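Alkaline phosphatase D (Bacillus subtilis, PDB 2YEQ) hydrolyses phosphate esters as a secreted phosphodiesterase and alkaline phosphatase, using an active site that holds iron and calcium. Local coordinates at residues G130-Y135 with S409-G414; F333-N338 with G402-G407. One frame throughout, in Å; residues are numbered along the deposited sequence.

Contact 1 (G130-Y135 with S409-G414); sequences GYYTAY and SITSGG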
# COMPACT_ATOMS: atom_id res chain seq x y z
N GLY A 130 -16.25 -2.46 4.74
CA GLY A 130 -16.69 -1.18 5.26
C GLY A 130 -16.63 -0.09 4.23
O GLY A 130 -16.21 -0.32 3.09
N TYR A 131 -17.08 1.09 4.66
CA TYR A 131 -17.03 2.32 3.89
C TYR A 131 -15.66 2.94 4.01
O TYR A 131 -14.93 2.71 4.99
CB TYR A 131 -18.21 3.26 4.34
CG TYR A 131 -19.52 2.59 3.96
CD1 TYR A 131 -20.00 2.64 2.65
CD2 TYR A 131 -20.19 1.78 4.87
CE1 TYR A 131 -21.16 1.97 2.28
CE2 TYR A 131 -21.33 1.09 4.51
CZ TYR A 131 -21.81 1.19 3.21
OH TYR A 131 -22.92 0.47 2.87
N TYR A 132 -15.30 3.69 2.98
CA TYR A 132 -14.02 4.36 2.85
C TYR A 132 -13.97 5.76 3.53
O TYR A 132 -13.30 6.69 3.07
CB TYR A 132 -13.63 4.46 1.38
CG TYR A 132 -13.31 3.10 0.69
CD1 TYR A 132 -13.12 1.92 1.41
CD2 TYR A 132 -13.15 3.05 -0.70
CE1 TYR A 132 -12.83 0.71 0.75
CE2 TYR A 132 -12.85 1.87 -1.35
CZ TYR A 132 -12.69 0.70 -0.63
OH TYR A 132 -12.38 -0.46 -1.33
N THR A 133 -14.59 5.85 4.68
CA THR A 133 -14.50 7.05 5.53
C THR A 133 -13.05 7.48 5.77
O THR A 133 -12.74 8.67 5.80
CB THR A 133 -15.17 6.77 6.85
OG1 THR A 133 -16.39 6.07 6.60
CG2 THR A 133 -15.44 8.09 7.64
N ALA A 134 -12.13 6.51 5.90
CA ALA A 134 -10.72 6.86 6.08
C ALA A 134 -10.22 7.80 5.01
O ALA A 134 -9.45 8.72 5.30
CB ALA A 134 -9.80 5.59 6.17
N TYR A 135 -10.62 7.57 3.75
CA TYR A 135 -10.16 8.40 2.66
C TYR A 135 -10.85 9.78 2.61
O TYR A 135 -10.26 10.75 2.12
CB TYR A 135 -10.32 7.70 1.32
CG TYR A 135 -9.29 6.63 1.03
CD1 TYR A 135 -7.94 6.94 1.04
CD2 TYR A 135 -9.65 5.32 0.75
CE1 TYR A 135 -6.97 5.99 0.79
CE2 TYR A 135 -8.68 4.34 0.48
CZ TYR A 135 -7.35 4.68 0.49
OH TYR A 135 -6.34 3.77 0.23
N SER A 409 -5.49 -1.33 8.49
CA SER A 409 -6.17 -1.36 7.22
C SER A 409 -7.20 -0.22 7.11
O SER A 409 -7.75 0.23 8.13
CB SER A 409 -6.90 -2.68 7.12
OG SER A 409 -7.63 -2.95 8.30
N ILE A 410 -7.45 0.22 5.88
CA ILE A 410 -8.51 1.19 5.56
C ILE A 410 -9.86 0.62 5.95
O ILE A 410 -10.69 1.33 6.56
CB ILE A 410 -8.46 1.56 4.07
CG1 ILE A 410 -7.20 2.37 3.77
CG2 ILE A 410 -9.73 2.27 3.60
CD1 ILE A 410 -7.26 3.90 4.20
N THR A 411 -10.12 -0.65 5.61
CA THR A 411 -11.34 -1.35 6.02
C THR A 411 -11.20 -2.84 6.39
O THR A 411 -12.04 -3.36 7.10
CB THR A 411 -12.39 -1.35 4.88
OG1 THR A 411 -11.74 -1.78 3.67
CG2 THR A 411 -13.01 0.06 4.71
N SER A 412 -10.21 -3.54 5.85
CA SER A 412 -10.18 -5.02 5.96
C SER A 412 -10.25 -5.42 7.41
O SER A 412 -9.51 -4.89 8.25
CB SER A 412 -8.92 -5.60 5.32
OG SER A 412 -8.78 -5.15 4.00
N GLY A 413 -11.20 -6.30 7.70
CA GLY A 413 -11.39 -6.83 9.04
C GLY A 413 -12.55 -6.22 9.80
O GLY A 413 -13.01 -6.78 10.79
N GLY A 414 -13.06 -5.09 9.32
CA GLY A 414 -14.26 -4.53 9.93
C GLY A 414 -13.94 -3.56 11.07
O GLY A 414 -12.86 -2.96 11.10
O HOH W 1 -12.45 3.52 5.80

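Contact 2 (F333-N338 with G402-G407); sequences FFAKWN and GAEFVG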
# COMPACT_ATOMS: atom_id res chain seq x y z
N PHE A 333 5.03 -7.49 7.62
CA PHE A 333 5.61 -7.30 8.96
C PHE A 333 7.10 -7.64 8.99
O PHE A 333 7.51 -8.77 8.73
CB PHE A 333 4.82 -8.12 9.95
CG PHE A 333 4.82 -7.57 11.36
CD1 PHE A 333 5.94 -7.68 12.17
CD2 PHE A 333 3.67 -7.01 11.89
CE1 PHE A 333 5.92 -7.20 13.50
CE2 PHE A 333 3.64 -6.56 13.21
CZ PHE A 333 4.78 -6.64 14.00
N PHE A 334 7.92 -6.63 9.32
CA PHE A 334 9.37 -6.74 9.26
C PHE A 334 10.02 -7.17 10.59
O PHE A 334 10.99 -7.95 10.60
CB PHE A 334 9.96 -5.41 8.82
CG PHE A 334 11.44 -5.43 8.61
CD1 PHE A 334 11.98 -5.86 7.41
CD2 PHE A 334 12.31 -4.99 9.61
CE1 PHE A 334 13.36 -5.87 7.21
CE2 PHE A 334 13.69 -5.00 9.41
CZ PHE A 334 14.21 -5.43 8.23
N ALA A 335 9.53 -6.63 11.70
CA ALA A 335 10.11 -6.93 13.01
C ALA A 335 9.82 -8.36 13.42
O ALA A 335 8.94 -9.01 12.85
CB ALA A 335 9.61 -5.94 14.07
N LYS A 336 10.56 -8.84 14.42
CA LYS A 336 10.25 -10.10 15.09
C LYS A 336 8.85 -10.04 15.65
O LYS A 336 8.45 -9.06 16.28
CB LYS A 336 11.28 -10.39 16.21
CG LYS A 336 11.00 -11.61 17.07
CD LYS A 336 12.04 -11.74 18.23
CE LYS A 336 11.57 -12.64 19.37
NZ LYS A 336 10.49 -12.08 20.24
N TRP A 337 8.09 -11.13 15.47
CA TRP A 337 6.68 -11.13 15.80
C TRP A 337 6.25 -12.51 16.23
O TRP A 337 5.50 -13.22 15.52
CB TRP A 337 5.91 -10.63 14.57
CG TRP A 337 4.50 -10.17 14.75
CD1 TRP A 337 3.95 -9.61 15.84
CD2 TRP A 337 3.47 -10.18 13.74
NE1 TRP A 337 2.63 -9.28 15.60
CE2 TRP A 337 2.32 -9.62 14.31
CE3 TRP A 337 3.42 -10.62 12.41
CZ2 TRP A 337 1.13 -9.50 13.61
CZ3 TRP A 337 2.24 -10.50 11.72
CH2 TRP A 337 1.11 -9.93 12.31
N ASN A 338 6.71 -12.89 17.42
CA ASN A 338 6.51 -14.24 17.96
C ASN A 338 5.16 -14.39 18.61
O ASN A 338 4.88 -13.73 19.61
CB ASN A 338 7.62 -14.57 18.96
CG ASN A 338 7.60 -16.02 19.44
OD1 ASN A 338 6.76 -16.86 19.01
ND2 ASN A 338 8.53 -16.32 20.33
N GLY A 402 16.72 1.67 13.80
CA GLY A 402 15.55 2.33 13.23
C GLY A 402 14.27 1.95 13.88
O GLY A 402 14.24 1.49 15.02
N ALA A 403 13.18 2.12 13.13
CA ALA A 403 11.84 1.83 13.63
C ALA A 403 10.95 1.30 12.49
O ALA A 403 11.21 1.59 11.33
CB ALA A 403 11.20 3.10 14.19
N GLU A 404 9.94 0.54 12.87
CA GLU A 404 8.90 0.08 11.94
C GLU A 404 7.55 0.62 12.36
O GLU A 404 7.15 0.48 13.50
CB GLU A 404 8.82 -1.47 11.91
CG GLU A 404 7.78 -1.97 10.89
CD GLU A 404 7.64 -3.49 10.77
OE1 GLU A 404 7.95 -4.25 11.73
OE2 GLU A 404 7.12 -3.92 9.69
N PHE A 405 6.83 1.21 11.40
CA PHE A 405 5.45 1.60 11.58
C PHE A 405 4.57 0.74 10.69
O PHE A 405 4.61 0.86 9.46
CB PHE A 405 5.30 3.08 11.20
CG PHE A 405 6.20 3.97 12.02
CD1 PHE A 405 5.98 4.11 13.38
CD2 PHE A 405 7.29 4.58 11.46
CE1 PHE A 405 6.83 4.89 14.18
CE2 PHE A 405 8.17 5.38 12.28
CZ PHE A 405 7.91 5.51 13.63
N VAL A 406 3.78 -0.11 11.33
CA VAL A 406 2.86 -0.99 10.66
C VAL A 406 1.50 -0.32 10.70
O VAL A 406 0.93 -0.09 11.75
CB VAL A 406 2.75 -2.36 11.36
CG1 VAL A 406 1.76 -3.30 10.63
CG2 VAL A 406 4.17 -3.00 11.51
N GLY A 407 0.97 0.01 9.54
CA GLY A 407 -0.35 0.62 9.50
C GLY A 407 -1.49 -0.35 9.49
O GLY A 407 -1.44 -1.39 8.83

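Contact 1 (G130-Y135 with S409-G414)
Tyr131 O and Ile410 O are joined by a shared water that gives a hydrogen to each, 2.7 Å from Tyr131 O and 2.9 Å from Ile410 O. The same water accepts the amide of Ala134, in the first turn of helix 133-138, with its oxygen 3.0 Å from Ala134 N. With no direct hydrogen bond between the segments, this three-way grip supplies their polar link and satisfies an amide at the start of a helix. Around it the contact is apolar. Ile410 places CD1 over one face of the Tyr135 ring, 4.0 Å from the centroid and 19° off the normal, a CH-pi contact displaced toward the rim. CD1 also meets Ala134 CB at 3.6 Å, while Ile410 CG2 approaches Tyr132 CD1. Thr411 divides its branches: OG1 lies between the backbone N and the carbonyl carbon (chi1 49°), which leaves CG2 anti to the carbonyl carbon, 3.3 Å from Tyr131 O and in plane at the edge of the Tyr132 ring. Tyr132 OH bonds to the backbone O of Gln125, Tyr135 OH to its side-chain OE1, and Thr411 OG1 to the backbone O of Gln126. An alanine in place of Tyr135 would probably leave Ile410 CD1 without the ring face beneath it and Gln125 OE1 without its hydroxyl partner. Ser409 OG donates to a lone pair of Ser412 O at 2.7 Å, within the type II turn from Thr411 to Gly414. Ser412 OG bonds to the iron ligand Tyr154, placing this loop in the second shell of the metal site of the calcineurin-like phosphatase domain. The contact lies between helix 193-201, touching Tyr132 and Tyr135, strand 117-122, whose Ala122 meets Tyr135 and Ile410, and strand 451-459, whose Met459 meets Ala134.

Contact 2 (F333-N338 with G402-G407)
Glu404 reaches from its strand to two consecutive amides of the loop, those of Phe334 and Ala335, and gives each of them one carboxylate oxygen. The side chain is fully extended as far as the carboxylate, with CG anti to the backbone N (chi1 -177°). Phe334 N donates to OE2 of Glu404 over 2.8 Å, approaching on the syn side and tilted 25° from the carboxylate plane. Ala335 N donates to OE1 of Glu404 at 2.9 Å, but from above that plane. With both oxygens held, the carboxylate is restrained from turning about its bond to CG. OE2 has a further partner in Thr378 OG1, on the neighbouring strand 374-378, so it is gripped by both an amide and a hydroxyl. The β-carbons of the two donor residues close in beside the oxygens, Phe334 CB 3.3 Å from Glu404 OE2 and Ala335 CB 3.3 Å from Glu404 OE1. Beyond its CB, Phe334 leads away from Glu404 and packs edge-to-face against Trp352, while its carbonyl oxygen is taken by Arg359. Next to this polar grip is an apolar layer. Val406 sets CG2 over one face of the Phe333 ring, 4.0 Å from CE2. Over the opposite face lies Trp337, whose CD2 sits above the centre, 3.5 Å from the ring plane; the phenyl ring is held between Val406 of the strand and Trp337 of its own loop. The principle illustrated is that neutral groups can serve a buried acid: two main-chain amides, with the threonine hydroxyl bonded to OE2, would probably favour an ionised Glu404, whose side chain in return ties a loop without regular secondary structure to strand 400-406, an inner strand of the seven-stranded sheet in the calcineurin-like phosphatase domain.

In the fold
Read from the N terminus, the chain leaves strand 117-122, enters residues 130-135 and helix 133-138, and meets residues 409-414 much later, so contact 1 closes a loop of 273 intervening residues. Contact 2 falls wholly within this loop: residues 333-338, after strand 325-329, meet strand 400-406 across a shorter excursion of 63 residues. The two closures therefore nest without crossing. Their later segments almost join, residues 402-407 running through a single residue into 409-414, although the contact centres lie about 22 Å apart. One continuous run thus connects the seven-stranded sheet, at contact 2, to the iron-site loops beside the ten-stranded sheet at contact 1.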